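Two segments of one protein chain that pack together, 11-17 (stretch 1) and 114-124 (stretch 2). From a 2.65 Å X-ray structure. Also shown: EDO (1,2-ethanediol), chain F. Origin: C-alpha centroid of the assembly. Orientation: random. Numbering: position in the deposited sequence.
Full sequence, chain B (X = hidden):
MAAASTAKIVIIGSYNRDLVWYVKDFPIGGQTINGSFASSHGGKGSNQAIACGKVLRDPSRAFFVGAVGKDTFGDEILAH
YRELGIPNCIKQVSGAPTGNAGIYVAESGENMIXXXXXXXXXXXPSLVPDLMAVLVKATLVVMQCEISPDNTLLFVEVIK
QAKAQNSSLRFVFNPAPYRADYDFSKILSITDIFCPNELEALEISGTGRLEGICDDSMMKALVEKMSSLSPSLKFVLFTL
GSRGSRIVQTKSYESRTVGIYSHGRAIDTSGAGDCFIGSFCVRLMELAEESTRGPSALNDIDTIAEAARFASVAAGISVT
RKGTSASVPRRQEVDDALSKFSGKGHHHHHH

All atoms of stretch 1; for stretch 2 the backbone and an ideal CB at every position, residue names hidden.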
# COMPACT_ATOMS: atom_id res chain seq x y z
N ILE B 11 19.27 -18.52 6.95
CA ILE B 11 18.51 -17.81 5.92
C ILE B 11 18.93 -16.35 5.96
O ILE B 11 18.72 -15.65 6.97
CB ILE B 11 16.99 -17.95 6.10
CG1 ILE B 11 16.57 -19.41 6.18
CG2 ILE B 11 16.25 -17.25 4.98
CD1 ILE B 11 16.41 -19.91 7.59
N ILE B 12 19.56 -15.88 4.89
CA ILE B 12 20.01 -14.50 4.77
C ILE B 12 19.05 -13.80 3.82
O ILE B 12 19.10 -14.04 2.61
CB ILE B 12 21.45 -14.42 4.25
CG1 ILE B 12 22.37 -15.35 5.04
CG2 ILE B 12 21.95 -13.00 4.34
CD1 ILE B 12 23.74 -15.58 4.39
N GLY B 13 18.19 -12.94 4.35
CA GLY B 13 17.25 -12.26 3.49
C GLY B 13 16.41 -11.22 4.20
O GLY B 13 16.78 -10.70 5.25
N SER B 14 15.26 -10.93 3.61
CA SER B 14 14.51 -9.74 3.96
C SER B 14 13.44 -10.00 5.01
O SER B 14 12.93 -11.12 5.16
CB SER B 14 13.85 -9.17 2.71
OG SER B 14 12.98 -10.15 2.18
N TYR B 15 13.11 -8.94 5.74
CA TYR B 15 11.86 -8.86 6.48
C TYR B 15 11.10 -7.64 5.97
O TYR B 15 11.66 -6.54 5.92
CB TYR B 15 12.05 -8.74 8.00
CG TYR B 15 10.72 -8.42 8.66
CD1 TYR B 15 9.80 -9.43 8.89
CD2 TYR B 15 10.35 -7.12 8.97
CE1 TYR B 15 8.56 -9.16 9.44
CE2 TYR B 15 9.11 -6.84 9.52
CZ TYR B 15 8.22 -7.87 9.76
OH TYR B 15 6.97 -7.64 10.31
N ASN B 16 9.85 -7.85 5.58
CA ASN B 16 8.95 -6.77 5.20
C ASN B 16 7.69 -6.85 6.04
O ASN B 16 7.14 -7.94 6.24
CB ASN B 16 8.57 -6.86 3.71
CG ASN B 16 9.76 -6.75 2.77
OD1 ASN B 16 10.61 -5.88 2.93
ND2 ASN B 16 9.83 -7.64 1.79
N ARG B 17 7.24 -5.71 6.55
CA ARG B 17 5.91 -5.62 7.11
C ARG B 17 4.93 -5.48 5.95
O ARG B 17 4.99 -4.50 5.19
CB ARG B 17 5.80 -4.43 8.07
CG ARG B 17 4.47 -4.34 8.81
CD ARG B 17 4.17 -5.64 9.50
NE ARG B 17 2.96 -5.60 10.31
CZ ARG B 17 2.93 -5.63 11.65
NH1 ARG B 17 4.06 -5.70 12.35
NH2 ARG B 17 1.76 -5.60 12.28
N UNK B 114 4.30 -3.79 -4.11
CA UNK B 114 5.37 -2.81 -4.19
C UNK B 114 6.16 -2.90 -2.90
O UNK B 114 5.61 -2.70 -1.81
CB UNK B 114 4.83 -1.40 -4.42
N UNK B 115 7.45 -3.20 -3.01
CA UNK B 115 8.33 -3.33 -1.86
C UNK B 115 9.13 -2.05 -1.70
O UNK B 115 9.72 -1.54 -2.66
CB UNK B 115 9.26 -4.54 -2.01
N UNK B 116 9.18 -1.54 -0.47
CA UNK B 116 10.12 -0.50 -0.06
C UNK B 116 11.13 -1.24 0.80
O UNK B 116 10.86 -1.54 1.96
CB UNK B 116 9.45 0.66 0.68
N UNK B 117 12.29 -1.54 0.21
CA UNK B 117 13.24 -2.44 0.85
C UNK B 117 13.69 -1.88 2.19
O UNK B 117 13.84 -2.64 3.16
CB UNK B 117 14.45 -2.68 -0.06
N UNK B 118 13.85 -0.56 2.29
CA UNK B 118 14.19 0.05 3.57
C UNK B 118 15.45 -0.57 4.14
O UNK B 118 16.48 -0.71 3.46
CB UNK B 118 13.03 -0.10 4.56
N UNK B 119 15.36 -1.00 5.40
CA UNK B 119 16.52 -1.51 6.11
C UNK B 119 17.06 -2.80 5.51
O UNK B 119 18.19 -3.19 5.82
CB UNK B 119 16.17 -1.74 7.58
N UNK B 120 16.28 -3.48 4.67
CA UNK B 120 16.81 -4.65 3.98
C UNK B 120 17.99 -4.28 3.10
O UNK B 120 18.90 -5.10 2.90
CB UNK B 120 15.72 -5.32 3.14
N UNK B 121 18.04 -3.03 2.64
CA UNK B 121 19.16 -2.58 1.83
C UNK B 121 20.46 -2.35 2.60
O UNK B 121 21.49 -2.13 1.96
CB UNK B 121 18.77 -1.28 1.12
N UNK B 122 20.43 -2.41 3.94
CA UNK B 122 21.66 -2.27 4.73
C UNK B 122 22.29 -3.60 5.11
O UNK B 122 23.38 -3.60 5.70
CB UNK B 122 21.37 -1.47 6.00
N UNK B 123 21.63 -4.73 4.83
CA UNK B 123 22.14 -6.05 5.21
C UNK B 123 23.33 -6.37 4.32
O UNK B 123 23.17 -6.71 3.14
CB UNK B 123 21.06 -7.13 5.09
N UNK B 124 24.53 -6.26 4.88
CA UNK B 124 25.82 -6.56 4.28
C UNK B 124 26.53 -7.52 5.21
O UNK B 124 26.16 -7.65 6.38
CB UNK B 124 26.65 -5.30 4.04
C1 EDO F . 6.99 -10.97 -0.11
O1 EDO F . 7.45 -10.11 -1.17
C2 EDO F . 6.23 -10.16 0.93
O2 EDO F . 6.95 -8.94 1.18

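Position 114 lies on an extended strand, and nothing of stretch 1 comes within 5.5 Å of its ideal CB. Stretch 1 sets no demand here beyond tolerance of the strand, which beta-branched residues show well. The deposited residue is Val 114.

At position 115 the CA-to-CB bond points sideways, and the ideal CB sits 4.9 Å from ND2 of Asn 16. A medium aliphatic chain would fill this space. It is Ile 115. Its CG2 comes to 4.0 Å from Asn 16 OD1, and its CD1 to 3.8 Å from EDO O1, while Asn 16 ND2 donates a hydrogen bond to EDO O2 at 3.2 Å.

Position 116 also points sideways, but its ideal CB finds no partner; small polar or beta-branched residues would do. Ser 116 occupies it without approaching stretch 1 closely.

Position 117 lies just past the end of the strand. Phi and psi of -61/-36° suit most residues, and CA-to-CB points away from stretch 1, so a polar or charged chain would be at ease. The deposited Glu 117 matters here through its backbone, whose O accepts a hydrogen bond from N of position 120 at 3.0 Å.

Position 118 has phi/psi of 56/-129°. The positive phi by itself favours glycine, and the residue is Gly 118.

Position 119 opens a 3-10 segment with CA-to-CB sideways and no stretch 1 atom near its ideal CB. Many residues would fit; Ala 119 is the simple one.

Position 120 is the centre of the contact. Its CA-to-CB bond points toward stretch 1, and its ideal CB lies 4.3 Å from Ser 14 CB and 5.1 Å from Tyr 15 O. The backbone of Tyr 15 offers both a donor and an acceptor, so a short chain carrying both would suit best: asparagine is apt, while aspartate could take the NH but leave the carbonyl unanswered. The residue is Asn 120. Tyr 15 N donates to Asn 120 OD1 at 3.0 Å, and Asn 120 ND2 donates to Tyr 15 O at 2.9 Å, so one carboxamide pairs with both the backbone N and O of Tyr 15. A weak bond from Asn 120 ND2 to Glu 117 O, 3.0 Å, ties the same amide to its own turn. A water lies with its O 2.5 Å from Asn 120 OD1 and 2.8 Å from Gly 13 O, linking the two acceptors.

Positions 121 and 122 are out of reach of stretch 1, which leaves their choice open; they are Gly 121 and Met 122.

Position 123 points toward stretch 1, yet its ideal CB touches nothing within 5.5 Å. A medium or long apolar chain could bridge the gap to Ile 12. Leu 123 does so: its CD2 packs 4.1 Å from Ile 12 CG2 and lies 3.6 Å from Gly 13 O.

Position 124 is out of reach again and could be polar; it is Lys 124.

Stretch 2 (114-124) VISEGANGMLK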
# COMPACT_ATOMS: atom_id res chain seq x y z
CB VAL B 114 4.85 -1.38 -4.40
CG1 VAL B 114 6.03 -0.42 -4.48
CG2 VAL B 114 4.01 -1.29 -5.65
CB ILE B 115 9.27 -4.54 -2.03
CG1 ILE B 115 8.45 -5.81 -2.23
CG2 ILE B 115 10.19 -4.65 -0.84
CD1 ILE B 115 9.29 -7.06 -2.40
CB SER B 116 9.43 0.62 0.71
OG SER B 116 10.37 1.62 1.11
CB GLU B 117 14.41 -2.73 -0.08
CG GLU B 117 15.37 -1.62 -0.28
CD GLU B 117 16.65 -2.07 -0.95
OE1 GLU B 117 16.75 -3.28 -1.29
OE2 GLU B 117 17.56 -1.22 -1.12
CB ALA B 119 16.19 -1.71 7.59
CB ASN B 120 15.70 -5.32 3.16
CG ASN B 120 14.65 -5.97 4.04
OD1 ASN B 120 14.98 -6.82 4.88
ND2 ASN B 120 13.39 -5.57 3.87
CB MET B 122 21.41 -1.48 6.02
CG MET B 122 21.46 0.02 5.88
SD MET B 122 19.99 0.73 5.13
CE MET B 122 20.36 2.47 5.39
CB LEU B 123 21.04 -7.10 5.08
CG LEU B 123 21.34 -8.52 5.57
CD1 LEU B 123 21.61 -8.50 7.04
CD2 LEU B 123 20.20 -9.46 5.27
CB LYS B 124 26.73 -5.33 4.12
CG LYS B 124 26.16 -4.01 3.67
CD LYS B 124 27.30 -3.00 3.68
CE LYS B 124 27.04 -1.81 2.80
NZ LYS B 124 25.70 -1.22 3.08
O HOH W 1 16.97 -7.96 5.83
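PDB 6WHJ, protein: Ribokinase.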